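Long-range contacts in HTLV-2 integrase catalytic core domain (Human T-cell leukemia virus 2, PDB 6QBW), which probably inserts the reverse-transcribed viral DNA into host chromosomes, this chain being the RNase H-like catalytic core domain of the integrase: residues 22-27 with 39-44; 6-11 with 63-68; 35-40 with 137-142. All coordinates share one frame; numbering follows the deposited sequence.

Contact 1 (22-27 with 39-44); sequences YKYCLH and VSCKKK
Cys25, Leu26 and His27 of strand 22-31 pair antiparallel with Lys42, Cys41 and Ser40 of strand 37-42 in a beta hairpin, the second and third strands of the RNase H-like core; Lys43 and Lys44 follow the strand's end. Two hydrogen-bonded pairs, Cys25 with Lys42 and His27 with Ser40, flank the non-hydrogen-bonded pair Leu26 with Cys41. Cys25 N reaches Lys42 O at 2.8 Å and almost straight (170°), while the return bond from Lys42 N to Cys25 O is more bent.

Side chains divide between the two faces. On the face of Leu26 and Cys41, the Cys41 sulfur, placed by a chi1 of -156° with SG anti to the backbone N, lies 3.5 Å from Tyr24 CB and obliquely beside that ring, a sulfur-aromatic contact; Leu26 CD2 touches the same sulfur at 3.9 Å. On the other face the His27 ring crosses the aliphatic start of Lys42 at about a right angle, with His27 ND1 3.5 Å from Lys42 CG.

Just past the end of strand 37-42, Lys43 folds back through a bend at chi2 (-79°). Lys43 NZ sits over the Tyr22 ring, 4.5 Å from the centroid, in a cation-pi contact, and its CE passes 3.9 Å from Tyr24 CE1. The Tyr22 hydroxyl makes a weak bond to Lys43 O.

Strand 9-19 continues the sheet beyond 22-27, bonding to Tyr24 and Leu26. Leu128 and Ile132 of helix 128-142 cover Cys41, and Leu116 of helix 104-122 packs on Leu26; on the other face Thr50 and Ala53 of helix 47-61 lie against His27.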
loop_
_atom_site.group_PDB
_atom_site.type_symbol
_atom_site.label_atom_id
_atom_site.label_comp_id
_atom_site.label_asym_id
_atom_site.label_seq_id
_atom_site.Cartn_x
_atom_site.Cartn_y
_atom_site.Cartn_z
ATOM N N TYR A 22 -2.475 -24.884 -13.375
ATOM C CA TYR A 22 -2.264 -23.706 -14.223
ATOM C C TYR A 22 -0.882 -23.097 -14.031
ATOM O O TYR A 22 -0.437 -22.905 -12.900
ATOM C CB TYR A 22 -3.321 -22.631 -13.948
ATOM C CG TYR A 22 -3.273 -21.505 -14.960
ATOM C CD1 TYR A 22 -3.905 -21.629 -16.191
ATOM C CD2 TYR A 22 -2.573 -20.334 -14.700
ATOM C CE1 TYR A 22 -3.854 -20.612 -17.130
ATOM C CE2 TYR A 22 -2.513 -19.312 -15.633
ATOM C CZ TYR A 22 -3.157 -19.455 -16.848
ATOM O OH TYR A 22 -3.105 -18.444 -17.783
ATOM N N LYS A 23 -0.220 -22.770 -15.138
ATOM C CA LYS A 23 1.078 -22.098 -15.086
ATOM C C LYS A 23 0.920 -20.583 -15.150
ATOM O O LYS A 23 0.582 -20.022 -16.191
ATOM C CB LYS A 23 2.007 -22.593 -16.199
ATOM C CG LYS A 23 2.682 -23.909 -15.846
ATOM C CD LYS A 23 3.428 -24.525 -17.020
ATOM C CE LYS A 23 3.715 -26.000 -16.771
ATOM N NZ LYS A 23 4.152 -26.697 -18.011
ATOM N N TYR A 24 1.162 -19.934 -14.015
ATOM C CA TYR A 24 1.178 -18.484 -13.940
ATOM C C TYR A 24 2.539 -17.970 -14.369
ATOM O O TYR A 24 3.509 -18.718 -14.414
ATOM C CB TYR A 24 0.857 -18.020 -12.518
ATOM C CG TYR A 24 -0.555 -18.353 -12.107
ATOM C CD1 TYR A 24 -1.601 -17.475 -12.374
ATOM C CD2 TYR A 24 -0.854 -19.558 -11.478
ATOM C CE1 TYR A 24 -2.903 -17.779 -12.016
ATOM C CE2 TYR A 24 -2.154 -19.869 -11.112
ATOM C CZ TYR A 24 -3.172 -18.974 -11.385
ATOM O OH TYR A 24 -4.464 -19.272 -11.027
ATOM N N CYS A 25 2.593 -16.690 -14.711
ATOM C CA CYS A 25 3.848 -16.027 -15.022
ATOM C C CYS A 25 4.179 -15.118 -13.855
ATOM O O CYS A 25 3.480 -14.136 -13.604
ATOM C CB CYS A 25 3.743 -15.231 -16.322
ATOM S SG CYS A 25 3.667 -16.260 -17.810
ATOM N N LEU A 26 5.219 -15.486 -13.115
ATOM C CA LEU A 26 5.725 -14.658 -12.034
ATOM C C LEU A 26 6.722 -13.666 -12.595
ATOM O O LEU A 26 7.826 -14.036 -12.972
ATOM C CB LEU A 26 6.406 -15.510 -10.958
ATOM C CG LEU A 26 5.523 -16.453 -10.143
ATOM C CD1 LEU A 26 6.315 -16.964 -8.950
ATOM C CD2 LEU A 26 4.236 -15.777 -9.682
ATOM N N HIS A 27 6.314 -12.408 -12.675
ATOM C CA HIS A 27 7.235 -11.327 -12.988
ATOM C C HIS A 27 7.959 -11.004 -11.687
ATOM O O HIS A 27 7.313 -10.780 -10.659
ATOM C CB HIS A 27 6.473 -10.107 -13.514
ATOM C CG HIS A 27 5.888 -10.298 -14.879
ATOM N ND1 HIS A 27 4.869 -11.190 -15.137
ATOM C CD2 HIS A 27 6.174 -9.704 -16.062
ATOM C CE1 HIS A 27 4.557 -11.142 -16.421
ATOM N NE2 HIS A 27 5.334 -10.248 -17.004
ATOM N N VAL A 39 7.051 -8.914 -6.666
ATOM C CA VAL A 39 6.563 -10.066 -7.446
ATOM C C VAL A 39 5.113 -9.828 -7.850
ATOM O O VAL A 39 4.296 -9.428 -7.022
ATOM C CB VAL A 39 6.648 -11.392 -6.639
ATOM C CG1 VAL A 39 6.016 -12.545 -7.405
ATOM C CG2 VAL A 39 8.092 -11.721 -6.300
ATOM N N SER A 40 4.803 -10.080 -9.118
ATOM C CA SER A 40 3.432 -10.001 -9.611
ATOM C C SER A 40 3.059 -11.308 -10.285
ATOM O O SER A 40 3.813 -11.824 -11.109
ATOM C CB SER A 40 3.282 -8.859 -10.617
ATOM O OG SER A 40 3.794 -7.639 -10.108
ATOM N N CYS A 41 1.893 -11.842 -9.935
ATOM C CA CYS A 41 1.362 -13.023 -10.599
ATOM C C CYS A 41 0.536 -12.584 -11.799
ATOM O O CYS A 41 -0.348 -11.741 -11.663
ATOM C CB CYS A 41 0.490 -13.821 -9.642
ATOM S SG CYS A 41 0.339 -15.562 -10.090
ATOM N N LYS A 42 0.825 -13.147 -12.969
ATOM C CA LYS A 42 0.122 -12.779 -14.201
ATOM C C LYS A 42 -0.312 -14.018 -14.984
ATOM O O LYS A 42 0.387 -15.031 -15.000
ATOM C CB LYS A 42 1.018 -11.911 -15.088
ATOM C CG LYS A 42 1.518 -10.637 -14.439
ATOM C CD LYS A 42 0.396 -9.639 -14.239
ATOM C CE LYS A 42 0.935 -8.330 -13.692
ATOM N NZ LYS A 42 -0.153 -7.377 -13.353
ATOM N N LYS A 43 -1.468 -13.926 -15.634
ATOM C CA LYS A 43 -1.948 -14.993 -16.504
ATOM C C LYS A 43 -1.102 -15.031 -17.768
ATOM O O LYS A 43 -0.670 -16.100 -18.194
ATOM C CB LYS A 43 -3.417 -14.782 -16.863
ATOM C CG LYS A 43 -4.374 -14.882 -15.684
ATOM C CD LYS A 43 -4.660 -16.327 -15.297
ATOM C CE LYS A 43 -5.804 -16.432 -14.295
ATOM N NZ LYS A 43 -6.430 -17.785 -14.304
ATOM N N LYS A 44 -0.858 -13.859 -18.352
ATOM C CA LYS A 44 -0.081 -13.745 -19.588
ATOM C C LYS A 44 1.287 -13.091 -19.356
ATOM O O LYS A 44 1.662 -12.784 -18.216
ATOM C CB LYS A 44 -0.891 -12.981 -20.638
ATOM C CG LYS A 44 -2.050 -13.799 -21.193
ATOM C CD LYS A 44 -2.948 -13.016 -22.144
ATOM C CE LYS A 44 -3.561 -11.774 -21.501
ATOM N NZ LYS A 44 -4.075 -11.990 -20.115
#

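Contact 2 (6-11 with 63-68); sequences PNHIWQ and KPLHIN
Trp10 N gives a nearly straight hydrogen bond (173°) to His66 O at 2.9 Å, and Trp10 O takes one from Asn68 N, so that the neighbouring strand holds the tryptophan backbone at both ends. The strands run parallel, with Ile9, Trp10 and Gln11 in register with His66, Ile67 and Asn68. The bonding continues back into the preceding loops, where Leu65 N meets Asn7 O and His66 N meets His8 O.

The indole is fixed from two directions. Pro64 lies across one face, its CB 3.6 Å from the centroid of the five-membered ring of Trp10 and only 10° off the normal, a CH-pi contact, while its CG and CD continue over the six-membered ring. At the edge, Trp10 NE1 donates in the ring plane to a lone pair of Asn7 OD1 at 3.0 Å. Asn7 ND2 bonds to Leu61 O, which helps hold the amide in place.

On the face of Ile9 and His66, His8 comes up from the preceding loop. The two histidine side chains lie alongside each other, His8 CD2 to His66 CD2 3.9 Å, their rings an oblique pair inclined at 66°. Ile9 CG2, anti to the backbone N, meets Asn68 OD1 at 3.5 Å.

Ile67 is backbone-bonded to Lys90 and Ser92, so strand 66-68 lies between strands 9-19 and 90-92, the parallel half of the RNase H-like sheet. The chemistry is uneven: an indole pressed on a proline has its N-H satisfied by an asparagine, whereas the two imidazoles probably disfavour carrying a positive charge together.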
loop_
_atom_site.group_PDB
_atom_site.type_symbol
_atom_site.label_atom_id
_atom_site.label_comp_id
_atom_site.label_asym_id
_atom_site.label_seq_id
_atom_site.Cartn_x
_atom_site.Cartn_y
_atom_site.Cartn_z
ATOM N N PRO A 6 20.577 1.454 -3.310
ATOM C CA PRO A 6 19.232 1.074 -3.722
ATOM C C PRO A 6 18.837 1.747 -5.032
ATOM O O PRO A 6 19.140 2.921 -5.240
ATOM C CB PRO A 6 18.361 1.576 -2.569
ATOM C CG PRO A 6 19.264 1.547 -1.386
ATOM C CD PRO A 6 20.604 1.950 -1.921
ATOM N N ASN A 7 18.198 0.981 -5.909
ATOM C CA ASN A 7 17.711 1.462 -7.202
ATOM C C ASN A 7 18.801 1.877 -8.196
ATOM O O ASN A 7 18.502 2.510 -9.204
ATOM C CB ASN A 7 16.680 2.584 -7.009
ATOM C CG ASN A 7 15.485 2.139 -6.184
ATOM O OD1 ASN A 7 15.064 0.982 -6.253
ATOM N ND2 ASN A 7 14.932 3.054 -5.400
ATOM N N HIS A 8 20.052 1.499 -7.941
ATOM C CA HIS A 8 21.111 1.679 -8.932
ATOM C C HIS A 8 20.908 0.641 -10.034
ATOM O O HIS A 8 20.732 0.991 -11.198
ATOM C CB HIS A 8 22.502 1.557 -8.281
ATOM C CG HIS A 8 23.646 1.736 -9.236
ATOM N ND1 HIS A 8 24.921 1.287 -8.961
ATOM C CD2 HIS A 8 23.707 2.299 -10.467
ATOM C CE1 HIS A 8 25.720 1.577 -9.974
ATOM N NE2 HIS A 8 25.007 2.187 -10.904
ATOM N N ILE A 9 20.906 -0.635 -9.655
ATOM C CA ILE A 9 20.749 -1.734 -10.607
ATOM C C ILE A 9 19.752 -2.764 -10.090
ATOM O O ILE A 9 19.925 -3.302 -8.998
ATOM C CB ILE A 9 22.082 -2.463 -10.848
ATOM C CG1 ILE A 9 23.144 -1.504 -11.393
ATOM C CG2 ILE A 9 21.886 -3.633 -11.805
ATOM C CD1 ILE A 9 24.553 -2.039 -11.254
ATOM N N TRP A 10 18.718 -3.036 -10.882
ATOM C CA TRP A 10 17.776 -4.115 -10.601
ATOM C C TRP A 10 18.025 -5.263 -11.562
ATOM O O TRP A 10 18.631 -5.082 -12.623
ATOM C CB TRP A 10 16.336 -3.658 -10.816
ATOM C CG TRP A 10 15.766 -2.733 -9.800
ATOM C CD1 TRP A 10 16.416 -2.120 -8.773
ATOM C CD2 TRP A 10 14.414 -2.283 -9.747
ATOM N NE1 TRP A 10 15.543 -1.330 -8.069
ATOM C CE2 TRP A 10 14.306 -1.411 -8.651
ATOM C CE3 TRP A 10 13.277 -2.542 -10.521
ATOM C CZ2 TRP A 10 13.104 -0.790 -8.306
ATOM C CZ3 TRP A 10 12.078 -1.925 -10.174
ATOM C CH2 TRP A 10 12.003 -1.061 -9.078
ATOM N N GLN A 11 17.537 -6.440 -11.185
ATOM C CA GLN A 11 17.412 -7.560 -12.099
ATOM C C GLN A 11 15.947 -7.962 -12.179
ATOM O O GLN A 11 15.206 -7.849 -11.199
ATOM C CB GLN A 11 18.255 -8.733 -11.629
ATOM C CG GLN A 11 19.741 -8.517 -11.826
ATOM C CD GLN A 11 20.574 -9.667 -11.297
ATOM O OE1 GLN A 11 20.045 -10.718 -10.936
ATOM N NE2 GLN A 11 21.889 -9.470 -11.246
ATOM N N LYS A 63 12.126 4.240 -8.494
ATOM C CA LYS A 63 12.523 4.164 -9.898
ATOM C C LYS A 63 13.982 3.733 -9.992
ATOM O O LYS A 63 14.837 4.348 -9.365
ATOM C CB LYS A 63 12.329 5.518 -10.577
ATOM C CG LYS A 63 12.793 5.565 -12.019
ATOM C CD LYS A 63 12.498 6.916 -12.637
ATOM C CE LYS A 63 13.363 7.150 -13.864
ATOM N NZ LYS A 63 12.798 8.214 -14.745
ATOM N N PRO A 64 14.272 2.672 -10.771
ATOM C CA PRO A 64 15.657 2.249 -10.964
ATOM C C PRO A 64 16.352 2.971 -12.119
ATOM O O PRO A 64 15.696 3.429 -13.047
ATOM C CB PRO A 64 15.513 0.766 -11.298
ATOM C CG PRO A 64 14.217 0.690 -12.032
ATOM C CD PRO A 64 13.326 1.739 -11.414
ATOM N N LEU A 65 17.675 3.049 -12.055
ATOM C CA LEU A 65 18.475 3.583 -13.151
ATOM C C LEU A 65 18.740 2.494 -14.196
ATOM O O LEU A 65 18.469 2.691 -15.377
ATOM C CB LEU A 65 19.792 4.160 -12.619
ATOM C CG LEU A 65 20.773 4.704 -13.664
ATOM C CD1 LEU A 65 20.118 5.755 -14.555
ATOM C CD2 LEU A 65 22.023 5.262 -12.990
ATOM N N HIS A 66 19.270 1.355 -13.751
ATOM C CA HIS A 66 19.562 0.214 -14.630
ATOM C C HIS A 66 18.668 -0.985 -14.306
ATOM O O HIS A 66 18.323 -1.217 -13.145
ATOM C CB HIS A 66 21.019 -0.237 -14.478
ATOM C CG HIS A 66 22.026 0.772 -14.931
ATOM N ND1 HIS A 66 22.372 0.936 -16.254
ATOM C CD2 HIS A 66 22.786 1.649 -14.231
ATOM C CE1 HIS A 66 23.291 1.881 -16.351
ATOM N NE2 HIS A 66 23.558 2.333 -15.140
ATOM N N ILE A 67 18.314 -1.748 -15.340
ATOM C CA ILE A 67 17.654 -3.041 -15.176
ATOM C C ILE A 67 18.327 -4.081 -16.072
ATOM O O ILE A 67 18.668 -3.791 -17.215
ATOM C CB ILE A 67 16.144 -2.973 -15.487
ATOM C CG1 ILE A 67 15.879 -2.378 -16.870
ATOM C CG2 ILE A 67 15.422 -2.144 -14.439
ATOM C CD1 ILE A 67 14.491 -2.678 -17.399
ATOM N N ASN A 68 18.532 -5.284 -15.541
ATOM C CA ASN A 68 19.105 -6.387 -16.316
ATOM C C ASN A 68 18.117 -7.549 -16.397
ATOM O O ASN A 68 17.592 -7.997 -15.381
ATOM C CB ASN A 68 20.425 -6.857 -15.697
ATOM C CG ASN A 68 21.506 -5.791 -15.743
ATOM O OD1 ASN A 68 22.156 -5.507 -14.738
ATOM N ND2 ASN A 68 21.704 -5.195 -16.908
#

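Contact 3 (35-40 with 137-142); sequences GAVSVS and WTLNQL
The carboxamide of Asn140 is the flat group of this contact, and its two polar atoms meet the backbone of Val37 along the edge of the amide. Asn140 ND2 donates to Val37 O at 2.8 Å with an angle of 161°, in the carbonyl plane and on a lone pair of that oxygen; the acceptor in turn lies close to the amide plane of Asn140. Asn140 OD1 receives Val37 N, also at 2.8 Å, from a donor tilted 18° out of the plane of the side-chain carbonyl. Ala36 CA approaches Asn140 OD1 at 3.5 Å, and Val37 CB lies 3.8 Å from the same oxygen.

One side chain therefore reads both the N-H and the C=O of a single residue, much as a neighbouring strand would. The pair of bonds fixes the rotation of the amide and satisfies polar backbone atoms at the start of strand 37-42, which is an outer strand of the sheet within this chain. Asn140 CG, anti to the carbonyl carbon (chi1 -73°), carries the amide from the helix towards the strand.

Beside this polar grip is a small apolar touch. Leu139 CG is anti to the backbone N, and Leu139 CD2 meets Val37 CG2 at 4.0 Å, the two side chains crossing at a slant. The area buried is modest, 161 Å², yet the touching residues are largely shut away from solvent.

Leu139 and Asn140 lie on helix 128-142, within a wider pi-type turn at 138-142. Thr108 of helix 104-122 packs on Val37, and Ile111 and Ile112 of the same helix on Leu139. Helix 152-156 also packs here, Trp153 against Asn140 and His156 against Ala36; Leu142 O is bonded to Lys63 of a neighbouring subunit.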
loop_
_atom_site.group_PDB
_atom_site.type_symbol
_atom_site.label_atom_id
_atom_site.label_comp_id
_atom_site.label_asym_id
_atom_site.label_seq_id
_atom_site.Cartn_x
_atom_site.Cartn_y
_atom_site.Cartn_z
ATOM N N GLY A 35 18.498 -6.286 -2.154
ATOM C CA GLY A 35 17.837 -7.585 -2.246
ATOM C C GLY A 35 16.326 -7.481 -2.123
ATOM O O GLY A 35 15.639 -8.495 -2.090
ATOM N N ALA A 36 15.798 -6.260 -2.063
ATOM C CA ALA A 36 14.362 -6.053 -1.936
ATOM C C ALA A 36 13.675 -6.510 -3.214
ATOM O O ALA A 36 14.214 -6.352 -4.310
ATOM C CB ALA A 36 14.061 -4.594 -1.661
ATOM N N VAL A 37 12.479 -7.064 -3.062
ATOM C CA VAL A 37 11.807 -7.776 -4.143
ATOM C C VAL A 37 10.379 -7.291 -4.356
ATOM O O VAL A 37 9.668 -7.000 -3.399
ATOM C CB VAL A 37 11.749 -9.282 -3.829
ATOM C CG1 VAL A 37 10.942 -10.026 -4.879
ATOM C CG2 VAL A 37 13.151 -9.857 -3.742
ATOM N N SER A 38 9.978 -7.212 -5.623
ATOM C CA SER A 38 8.571 -7.131 -6.012
ATOM C C SER A 38 8.232 -8.336 -6.887
ATOM O O SER A 38 9.030 -8.733 -7.740
ATOM C CB SER A 38 8.294 -5.839 -6.780
ATOM O OG SER A 38 6.932 -5.758 -7.168
ATOM N N VAL A 39 7.051 -8.914 -6.666
ATOM C CA VAL A 39 6.563 -10.066 -7.446
ATOM C C VAL A 39 5.113 -9.828 -7.850
ATOM O O VAL A 39 4.296 -9.428 -7.022
ATOM C CB VAL A 39 6.648 -11.392 -6.639
ATOM C CG1 VAL A 39 6.016 -12.545 -7.405
ATOM C CG2 VAL A 39 8.092 -11.721 -6.300
ATOM N N SER A 40 4.803 -10.080 -9.118
ATOM C CA SER A 40 3.432 -10.001 -9.611
ATOM C C SER A 40 3.059 -11.308 -10.285
ATOM O O SER A 40 3.813 -11.824 -11.109
ATOM C CB SER A 40 3.282 -8.859 -10.617
ATOM O OG SER A 40 3.794 -7.639 -10.108
ATOM N N TRP A 137 5.930 -10.302 1.907
ATOM C CA TRP A 137 6.074 -9.683 3.221
ATOM C C TRP A 137 7.076 -10.429 4.097
ATOM O O TRP A 137 7.790 -9.808 4.884
ATOM C CB TRP A 137 4.725 -9.612 3.947
ATOM C CG TRP A 137 3.673 -8.786 3.257
ATOM C CD1 TRP A 137 3.871 -7.757 2.384
ATOM C CD2 TRP A 137 2.253 -8.910 3.416
ATOM N NE1 TRP A 137 2.666 -7.244 1.977
ATOM C CE2 TRP A 137 1.655 -7.930 2.597
ATOM C CE3 TRP A 137 1.429 -9.755 4.175
ATOM C CZ2 TRP A 137 0.267 -7.770 2.508
ATOM C CZ3 TRP A 137 0.047 -9.598 4.092
ATOM C CH2 TRP A 137 -0.520 -8.609 3.264
ATOM N N THR A 138 7.119 -11.756 3.974
ATOM C CA THR A 138 8.070 -12.562 4.740
ATOM C C THR A 138 9.497 -12.299 4.255
ATOM O O THR A 138 10.425 -12.170 5.054
ATOM C CB THR A 138 7.772 -14.073 4.634
ATOM O OG1 THR A 138 6.446 -14.342 5.100
ATOM C CG2 THR A 138 8.757 -14.877 5.469
ATOM N N LEU A 139 9.659 -12.213 2.940
ATOM C CA LEU A 139 10.970 -12.053 2.348
ATOM C C LEU A 139 11.519 -10.655 2.601
ATOM O O LEU A 139 12.631 -10.503 3.104
ATOM C CB LEU A 139 10.908 -12.333 0.845
ATOM C CG LEU A 139 12.239 -12.385 0.100
ATOM C CD1 LEU A 139 13.211 -13.292 0.833
ATOM C CD2 LEU A 139 12.022 -12.860 -1.327
ATOM N N ASN A 140 10.735 -9.637 2.268
ATOM C CA ASN A 140 11.217 -8.260 2.359
ATOM C C ASN A 140 11.380 -7.751 3.789
ATOM O O ASN A 140 12.378 -7.096 4.101
ATOM C CB ASN A 140 10.301 -7.315 1.575
ATOM C CG ASN A 140 10.460 -7.455 0.075
ATOM O OD1 ASN A 140 11.570 -7.629 -0.425
ATOM N ND2 ASN A 140 9.350 -7.365 -0.655
ATOM N N GLN A 141 10.411 -8.057 4.651
ATOM C CA GLN A 141 10.292 -7.385 5.952
ATOM C C GLN A 141 10.421 -8.295 7.174
ATOM O O GLN A 141 10.547 -7.805 8.298
ATOM C CB GLN A 141 8.973 -6.617 5.998
ATOM C CG GLN A 141 8.667 -5.980 4.654
ATOM C CD GLN A 141 7.571 -4.948 4.696
ATOM O OE1 GLN A 141 7.559 -4.067 5.564
ATOM N NE2 GLN A 141 6.647 -5.029 3.732
ATOM N N LEU A 142 10.417 -9.605 6.970
ATOM C CA LEU A 142 10.528 -10.526 8.087
ATOM C C LEU A 142 11.898 -11.192 8.152
ATOM O O LEU A 142 12.470 -11.321 9.238
ATOM C CB LEU A 142 9.422 -11.569 8.008
ATOM C CG LEU A 142 9.040 -12.235 9.320
ATOM C CD1 LEU A 142 8.679 -11.220 10.395
ATOM C CD2 LEU A 142 7.882 -13.179 9.058
#

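Overall arrangement
All three contacts reach the same mixed sheet. Contacts 1 and 3 share strand 37-42: the hairpin pairing continues along it, Ser38 bonding to Trp29, while the Asn140 amide takes Val37 N and O, which that pairing does not use. Contact 2 lies about 22 Å from contact 1, centre to centre, and uses parallel rather than antiparallel pairing; strand 9-19 links it to strand 22-31. Contact 3 is the smallest and the most buried, whereas contacts 1 and 2 are partly buried, with lysines and tyrosines at the margin of one and His8 and Leu65 at that of the other. Contact 1 is nested within the chain loop that contact 2 closes.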